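Long-range contact in ThiJ/PfpI family protein (PDB 3EWN), which is of unknown function but belongs to the DJ-1/PfpI family, whose members share a glutaminase-like fold with class I glutamine amidotransferases: residues Ser143-Gly155 and Val230-Phe243. Residues are numbered along the deposited sequence; the frame is centred on the assembly and turned at random.
Sequences SHWSCRDALAGFG and VAEFTKKADALAGF
Ala150 CB packs against Ala237 CB (4.0 Å) and Asp238 OD1 (3.4 Å), and the Phe154 ring covers Ala241, where the last helix, 231-240, packs on the 3-10 segment that follows strand 140-141 in this DJ-1/PfpI-family fold. Small residues let the two backbones come close: the CA atoms of Gly153 and Ala241 are 4.6 Å apart. Ala241 CB is 3.0 Å from Ala150 O, a tight fit, and Ala241 CA lies over one face of the Phe154 ring, 4.1 Å from the centroid, in a CH-pi contact. At the ring's edge sits Leu240. A Schellman motif at Gly242 ends the helix, and Phe243 then lays its ring edge along the hollow at Gly153, CE1 being 3.4 Å from Gly153 N.

Toward the start of the helix, Val230 CG2 sits in the notch where Ser146 CB meets the Trp145 ring, whose NE1 hydrogen-bonds to Leu200 O of the second subunit. Phe233, with CG anti to its backbone N (chi1 179°), brings its ring edge up to Ser146 OG, a hydroxyl that also meets His144 ND1 and a glycerol. Cys147 CB packs against the methyl of Ala237. One hydrogen bond joins the segments: Thr234 OG1 donates to an in-plane lone pair of Ser146 O at 2.7 Å.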
ATOM      1  N   SER A 143      12.857  -8.001  -9.810  1.00  7.81           N
ATOM      2  CA  SER A 143      12.079  -6.866 -10.294  1.00  7.48           C
ATOM      3  C   SER A 143      10.697  -7.402 -10.635  1.00  8.41           C
ATOM      4  O   SER A 143      10.379  -8.543 -10.307  1.00  7.87           O
ATOM      5  CB  SER A 143      12.738  -6.296 -11.553  1.00  8.76           C
ATOM      6  OG  SER A 143      12.199  -5.033 -11.904  1.00  7.40           O
ATOM      7  N   HIS A 144       9.866  -6.586 -11.275  1.00  7.83           N
ATOM      8  CA  HIS A 144       8.549  -7.065 -11.683  1.00  7.46           C
ATOM      9  C   HIS A 144       8.854  -8.132 -12.731  1.00  6.97           C
ATOM     10  O   HIS A 144       9.878  -8.056 -13.424  1.00  7.24           O
ATOM     11  CB  HIS A 144       7.729  -5.925 -12.295  1.00  7.67           C
ATOM     12  CG  HIS A 144       6.306  -6.295 -12.593  1.00  7.15           C
ATOM     13  ND1 HIS A 144       5.923  -6.904 -13.770  1.00  7.38           N
ATOM     14  CD2 HIS A 144       5.177  -6.162 -11.854  1.00  9.64           C
ATOM     15  CE1 HIS A 144       4.620  -7.130 -13.743  1.00  7.35           C
ATOM     16  NE2 HIS A 144       4.144  -6.689 -12.593  1.00  8.19           N
ATOM     17  N   TRP A 145       7.991  -9.131 -12.859  1.00  7.57           N
ATOM     18  CA  TRP A 145       8.261 -10.183 -13.826  1.00  7.71           C
ATOM     19  C   TRP A 145       8.344  -9.704 -15.271  1.00  7.89           C
ATOM     20  O   TRP A 145       8.971 -10.356 -16.103  1.00  8.95           O
ATOM     21  CB  TRP A 145       7.230 -11.312 -13.711  1.00  7.22           C
ATOM     22  CG  TRP A 145       5.797 -10.891 -13.837  1.00  7.94           C
ATOM     23  CD1 TRP A 145       4.909 -10.694 -12.819  1.00  8.10           C
ATOM     24  CD2 TRP A 145       5.070 -10.665 -15.054  1.00  7.85           C
ATOM     25  NE1 TRP A 145       3.670 -10.367 -13.325  1.00  8.09           N
ATOM     26  CE2 TRP A 145       3.744 -10.339 -14.693  1.00  8.18           C
ATOM     27  CE3 TRP A 145       5.412 -10.705 -16.412  1.00  7.57           C
ATOM     28  CZ2 TRP A 145       2.757 -10.059 -15.645  1.00  9.94           C
ATOM     29  CZ3 TRP A 145       4.428 -10.426 -17.359  1.00  8.85           C
ATOM     30  CH2 TRP A 145       3.117 -10.107 -16.969  1.00  7.89           C
ATOM     31  N   SER A 146       7.736  -8.560 -15.569  1.00  8.03           N
ATOM     32  CA  SER A 146       7.742  -8.042 -16.936  1.00  8.43           C
ATOM     33  C   SER A 146       9.059  -7.429 -17.401  1.00 10.21           C
ATOM     34  O   SER A 146       9.249  -7.225 -18.602  1.00 10.48           O
ATOM     35  CB  SER A 146       6.634  -7.002 -17.109  1.00  9.35           C
ATOM     36  OG  SER A 146       6.896  -5.851 -16.318  1.00 10.74           O
ATOM     37  N   CYS A 147       9.970  -7.148 -16.472  1.00  8.76           N
ATOM     38  CA  CYS A 147      11.239  -6.524 -16.845  1.00  8.50           C
ATOM     39  C   CYS A 147      12.447  -7.038 -16.071  1.00  9.54           C
ATOM     40  O   CYS A 147      13.524  -6.451 -16.140  1.00 11.32           O
ATOM     41  CB  CYS A 147      11.140  -5.008 -16.645  1.00  7.54           C
ATOM     42  SG  CYS A 147      10.807  -4.506 -14.932  1.00  9.00           S
ATOM     43  N   ARG A 148      12.277  -8.140 -15.350  1.00  9.38           N
ATOM     44  CA  ARG A 148      13.368  -8.695 -14.553  1.00 10.55           C
ATOM     45  C   ARG A 148      14.636  -9.005 -15.358  1.00 10.80           C
ATOM     46  O   ARG A 148      15.746  -8.657 -14.946  1.00  9.87           O
ATOM     47  CB  ARG A 148      12.886  -9.961 -13.838  1.00 11.85           C
ATOM     48  CG  ARG A 148      13.843 -10.476 -12.782  1.00 13.35           C
ATOM     49  CD  ARG A 148      13.273 -11.690 -12.057  1.00 16.05           C
ATOM     50  NE  ARG A 148      13.123 -12.836 -12.951  1.00 18.75           N
ATOM     51  CZ  ARG A 148      11.958 -13.379 -13.291  1.00 19.74           C
ATOM     52  NH1 ARG A 148      10.822 -12.888 -12.813  1.00 20.35           N
ATOM     53  NH2 ARG A 148      11.931 -14.412 -14.119  1.00 23.53           N
ATOM     54  N   ASP A 149      14.479  -9.650 -16.508  1.00 11.57           N
ATOM     55  CA  ASP A 149      15.643 -10.001 -17.313  1.00 12.79           C
ATOM     56  C   ASP A 149      16.411  -8.810 -17.864  1.00 12.62           C
ATOM     57  O   ASP A 149      17.602  -8.922 -18.151  1.00 12.48           O
ATOM     58  CB  ASP A 149      15.244 -10.932 -18.458  1.00 16.24           C
ATOM     59  CG  ASP A 149      14.869 -12.313 -17.971  1.00 19.03           C
ATOM     60  OD1 ASP A 149      15.571 -12.834 -17.080  1.00 21.73           O
ATOM     61  OD2 ASP A 149      13.885 -12.880 -18.481  1.00 24.31           O
ATOM     62  N   ALA A 150      15.741  -7.671 -18.010  1.00 11.20           N
ATOM     63  CA  ALA A 150      16.402  -6.477 -18.526  1.00 10.85           C
ATOM     64  C   ALA A 150      17.565  -6.057 -17.629  1.00 10.54           C
ATOM     65  O   ALA A 150      18.536  -5.464 -18.101  1.00 11.60           O
ATOM     66  CB  ALA A 150      15.393  -5.327 -18.648  1.00  9.97           C
ATOM     67  N   LEU A 151      17.467  -6.379 -16.341  1.00  9.95           N
ATOM     68  CA  LEU A 151      18.492  -6.014 -15.367  1.00  8.51           C
ATOM     69  C   LEU A 151      19.906  -6.449 -15.747  1.00  9.58           C
ATOM     70  O   LEU A 151      20.881  -5.798 -15.367  1.00  8.62           O
ATOM     71  CB  LEU A 151      18.137  -6.583 -13.989  1.00  7.60           C
ATOM     72  CG  LEU A 151      16.860  -6.033 -13.349  1.00  8.82           C
ATOM     73  CD1 LEU A 151      16.565  -6.795 -12.061  1.00  8.43           C
ATOM     74  CD2 LEU A 151      17.026  -4.536 -13.081  1.00  9.41           C
ATOM     75  N   ALA A 152      20.012  -7.546 -16.492  1.00  8.12           N
ATOM     76  CA  ALA A 152      21.311  -8.061 -16.926  1.00  9.19           C
ATOM     77  C   ALA A 152      22.087  -7.007 -17.712  1.00  9.79           C
ATOM     78  O   ALA A 152      23.319  -6.986 -17.699  1.00  9.25           O
ATOM     79  CB  ALA A 152      21.111  -9.314 -17.785  1.00  9.22           C
ATOM     80  N   GLY A 153      21.356  -6.135 -18.399  1.00 10.09           N
ATOM     81  CA  GLY A 153      21.990  -5.094 -19.185  1.00 10.31           C
ATOM     82  C   GLY A 153      22.718  -4.069 -18.341  1.00  9.62           C
ATOM     83  O   GLY A 153      23.589  -3.356 -18.838  1.00 12.17           O
ATOM     84  N   PHE A 154      22.360  -3.991 -17.060  1.00  9.86           N
ATOM     85  CA  PHE A 154      22.988  -3.045 -16.144  1.00  9.07           C
ATOM     86  C   PHE A 154      24.085  -3.730 -15.341  1.00  9.45           C
ATOM     87  O   PHE A 154      24.639  -3.144 -14.416  1.00  9.33           O
ATOM     88  CB  PHE A 154      21.950  -2.464 -15.178  1.00  9.51           C
ATOM     89  CG  PHE A 154      20.848  -1.699 -15.853  1.00 10.31           C
ATOM     90  CD1 PHE A 154      21.127  -0.564 -16.608  1.00 10.83           C
ATOM     91  CD2 PHE A 154      19.524  -2.100 -15.709  1.00 10.56           C
ATOM     92  CE1 PHE A 154      20.102   0.162 -17.217  1.00 12.86           C
ATOM     93  CE2 PHE A 154      18.492  -1.385 -16.311  1.00 11.34           C
ATOM     94  CZ  PHE A 154      18.780  -0.251 -17.063  1.00 11.20           C
ATOM     95  N   GLY A 155      24.377  -4.981 -15.687  1.00  8.52           N
ATOM     96  CA  GLY A 155      25.418  -5.713 -14.988  1.00 10.49           C
ATOM     97  C   GLY A 155      24.921  -6.521 -13.804  1.00  9.61           C
ATOM     98  O   GLY A 155      25.718  -7.099 -13.061  1.00 11.11           O
ATOM     99  N   VAL A 230       1.857  -6.244 -21.192  1.00 11.85           N
ATOM    100  CA  VAL A 230       3.080  -5.555 -20.781  1.00 11.71           C
ATOM    101  C   VAL A 230       4.181  -5.620 -21.837  1.00 11.20           C
ATOM    102  O   VAL A 230       5.279  -5.116 -21.622  1.00 12.62           O
ATOM    103  CB  VAL A 230       3.648  -6.131 -19.463  1.00 10.94           C
ATOM    104  CG1 VAL A 230       2.568  -6.156 -18.396  1.00 14.52           C
ATOM    105  CG2 VAL A 230       4.215  -7.518 -19.698  1.00 11.53           C
ATOM    106  N   ALA A 231       3.888  -6.238 -22.976  1.00 10.03           N
ATOM    107  CA  ALA A 231       4.873  -6.376 -24.046  1.00 10.75           C
ATOM    108  C   ALA A 231       5.610  -5.071 -24.366  1.00 11.99           C
ATOM    109  O   ALA A 231       6.838  -5.063 -24.512  1.00 10.39           O
ATOM    110  CB  ALA A 231       4.200  -6.921 -25.302  1.00 11.29           C
ATOM    111  N   GLU A 232       4.872  -3.970 -24.472  1.00 12.37           N
ATOM    112  CA  GLU A 232       5.497  -2.689 -24.781  1.00 13.51           C
ATOM    113  C   GLU A 232       6.505  -2.281 -23.710  1.00 12.49           C
ATOM    114  O   GLU A 232       7.591  -1.791 -24.026  1.00 13.59           O
ATOM    115  CB  GLU A 232       4.443  -1.589 -24.941  1.00 16.09           C
ATOM    116  CG  GLU A 232       3.547  -1.713 -26.171  1.00 19.93           C
ATOM    117  CD  GLU A 232       4.325  -1.823 -27.476  1.00 22.62           C
ATOM    118  OE1 GLU A 232       5.423  -1.239 -27.581  1.00 20.24           O
ATOM    119  OE2 GLU A 232       3.825  -2.488 -28.410  1.00 27.27           O
ATOM    120  N   PHE A 233       6.146  -2.480 -22.444  1.00 11.29           N
ATOM    121  CA  PHE A 233       7.039  -2.135 -21.342  1.00  9.48           C
ATOM    122  C   PHE A 233       8.252  -3.066 -21.336  1.00  9.53           C
ATOM    123  O   PHE A 233       9.384  -2.616 -21.170  1.00 10.50           O
ATOM    124  CB  PHE A 233       6.296  -2.237 -20.008  1.00  9.41           C
ATOM    125  CG  PHE A 233       7.150  -1.925 -18.807  1.00  8.58           C
ATOM    126  CD1 PHE A 233       7.709  -0.661 -18.643  1.00  9.19           C
ATOM    127  CD2 PHE A 233       7.385  -2.892 -17.836  1.00  9.95           C
ATOM    128  CE1 PHE A 233       8.486  -0.360 -17.520  1.00 10.05           C
ATOM    129  CE2 PHE A 233       8.157  -2.603 -16.711  1.00 10.39           C
ATOM    130  CZ  PHE A 233       8.711  -1.334 -16.554  1.00 10.30           C
ATOM    131  N   THR A 234       8.024  -4.360 -21.527  1.00  9.11           N
ATOM    132  CA  THR A 234       9.133  -5.307 -21.541  1.00  9.06           C
ATOM    133  C   THR A 234      10.178  -4.913 -22.576  1.00 10.19           C
ATOM    134  O   THR A 234      11.375  -4.917 -22.289  1.00 10.19           O
ATOM    135  CB  THR A 234       8.662  -6.732 -21.856  1.00  9.68           C
ATOM    136  OG1 THR A 234       7.767  -7.173 -20.829  1.00  9.33           O
ATOM    137  CG2 THR A 234       9.858  -7.685 -21.927  1.00  9.58           C
ATOM    138  N   LYS A 235       9.727  -4.582 -23.782  1.00 10.54           N
ATOM    139  CA  LYS A 235      10.654  -4.190 -24.832  1.00 11.78           C
ATOM    140  C   LYS A 235      11.374  -2.883 -24.504  1.00 10.95           C
ATOM    141  O   LYS A 235      12.577  -2.768 -24.727  1.00 11.93           O
ATOM    142  CB  LYS A 235       9.927  -4.081 -26.178  1.00 16.08           C
ATOM    143  CG  LYS A 235       9.536  -5.434 -26.769  1.00 23.62           C
ATOM    144  CD  LYS A 235       8.964  -5.311 -28.178  1.00 27.45           C
ATOM    145  CE  LYS A 235       7.562  -4.717 -28.183  1.00 30.01           C
ATOM    146  NZ  LYS A 235       6.567  -5.598 -27.507  1.00 33.15           N
ATOM    147  N   LYS A 236      10.651  -1.907 -23.963  1.00 10.18           N
ATOM    148  CA  LYS A 236      11.263  -0.623 -23.610  1.00  9.82           C
ATOM    149  C   LYS A 236      12.262  -0.780 -22.471  1.00  9.96           C
ATOM    150  O   LYS A 236      13.258  -0.055 -22.407  1.00 10.25           O
ATOM    151  CB  LYS A 236      10.186   0.399 -23.236  1.00 11.37           C
ATOM    152  CG  LYS A 236       9.375   0.869 -24.435  1.00 15.96           C
ATOM    153  CD  LYS A 236       8.098   1.585 -24.023  1.00 20.65           C
ATOM    154  CE  LYS A 236       8.377   2.905 -23.342  1.00 24.91           C
ATOM    155  NZ  LYS A 236       7.119   3.687 -23.181  1.00 24.74           N
ATOM    156  N   ALA A 237      11.990  -1.719 -21.566  1.00  9.01           N
ATOM    157  CA  ALA A 237      12.901  -1.977 -20.457  1.00  8.91           C
ATOM    158  C   ALA A 237      14.188  -2.560 -21.030  1.00  9.81           C
ATOM    159  O   ALA A 237      15.282  -2.134 -20.675  1.00  8.44           O
ATOM    160  CB  ALA A 237      12.275  -2.952 -19.469  1.00  9.24           C
ATOM    161  N   ASP A 238      14.058  -3.540 -21.920  1.00 10.75           N
ATOM    162  CA  ASP A 238      15.236  -4.143 -22.535  1.00 11.50           C
ATOM    163  C   ASP A 238      16.044  -3.079 -23.274  1.00 11.04           C
ATOM    164  O   ASP A 238      17.270  -3.079 -23.220  1.00 12.64           O
ATOM    165  CB  ASP A 238      14.842  -5.252 -23.517  1.00 13.68           C
ATOM    166  CG  ASP A 238      14.406  -6.530 -22.819  1.00 18.34           C
ATOM    167  OD1 ASP A 238      14.836  -6.763 -21.667  1.00 18.77           O
ATOM    168  OD2 ASP A 238      13.652  -7.315 -23.434  1.00 20.66           O
ATOM    169  N   ALA A 239      15.357  -2.173 -23.965  1.00 10.62           N
ATOM    170  CA  ALA A 239      16.037  -1.113 -24.705  1.00 11.79           C
ATOM    171  C   ALA A 239      16.792  -0.199 -23.744  1.00 12.26           C
ATOM    172  O   ALA A 239      17.928   0.200 -24.007  1.00 12.80           O
ATOM    173  CB  ALA A 239      15.021  -0.299 -25.522  1.00 12.49           C
ATOM    174  N   LEU A 240      16.147   0.132 -22.631  1.00 11.46           N
ATOM    175  CA  LEU A 240      16.745   0.991 -21.616  1.00 13.15           C
ATOM    176  C   LEU A 240      18.031   0.361 -21.086  1.00 13.33           C
ATOM    177  O   LEU A 240      19.010   1.054 -20.810  1.00 13.35           O
ATOM    178  CB  LEU A 240      15.770   1.186 -20.450  1.00 14.33           C
ATOM    179  CG  LEU A 240      16.294   1.964 -19.241  1.00 14.86           C
ATOM    180  CD1 LEU A 240      16.270   3.450 -19.545  1.00 17.92           C
ATOM    181  CD2 LEU A 240      15.432   1.666 -18.020  1.00 15.30           C
ATOM    182  N   ALA A 241      18.019  -0.960 -20.941  1.00 13.59           N
ATOM    183  CA  ALA A 241      19.171  -1.685 -20.421  1.00 14.91           C
ATOM    184  C   ALA A 241      20.248  -1.909 -21.476  1.00 16.13           C
ATOM    185  O   ALA A 241      21.249  -2.570 -21.215  1.00 17.03           O
ATOM    186  CB  ALA A 241      18.725  -3.016 -19.832  1.00 12.85           C
ATOM    187  N   GLY A 242      20.029  -1.371 -22.670  1.00 17.79           N
ATOM    188  CA  GLY A 242      21.016  -1.501 -23.729  1.00 21.48           C
ATOM    189  C   GLY A 242      20.925  -2.689 -24.668  1.00 23.21           C
ATOM    190  O   GLY A 242      21.870  -2.943 -25.418  1.00 25.07           O
ATOM    191  N   PHE A 243      19.818  -3.424 -24.651  1.00 23.87           N
ATOM    192  CA  PHE A 243      19.689  -4.566 -25.552  1.00 26.48           C
ATOM    193  C   PHE A 243      19.140  -4.142 -26.912  1.00 27.95           C
ATOM    194  O   PHE A 243      18.650  -3.000 -27.022  1.00 28.67           O
ATOM    195  CB  PHE A 243      18.776  -5.639 -24.953  1.00 25.55           C
ATOM    196  CG  PHE A 243      19.334  -6.298 -23.723  1.00 25.71           C
ATOM    197  CD1 PHE A 243      19.096  -5.764 -22.463  1.00 24.61           C
ATOM    198  CD2 PHE A 243      20.089  -7.465 -23.824  1.00 25.98           C
ATOM    199  CE1 PHE A 243      19.596  -6.382 -21.319  1.00 25.20           C
ATOM    200  CE2 PHE A 243      20.596  -8.091 -22.684  1.00 26.73           C
ATOM    201  CZ  PHE A 243      20.347  -7.547 -21.429  1.00 24.44           C
TER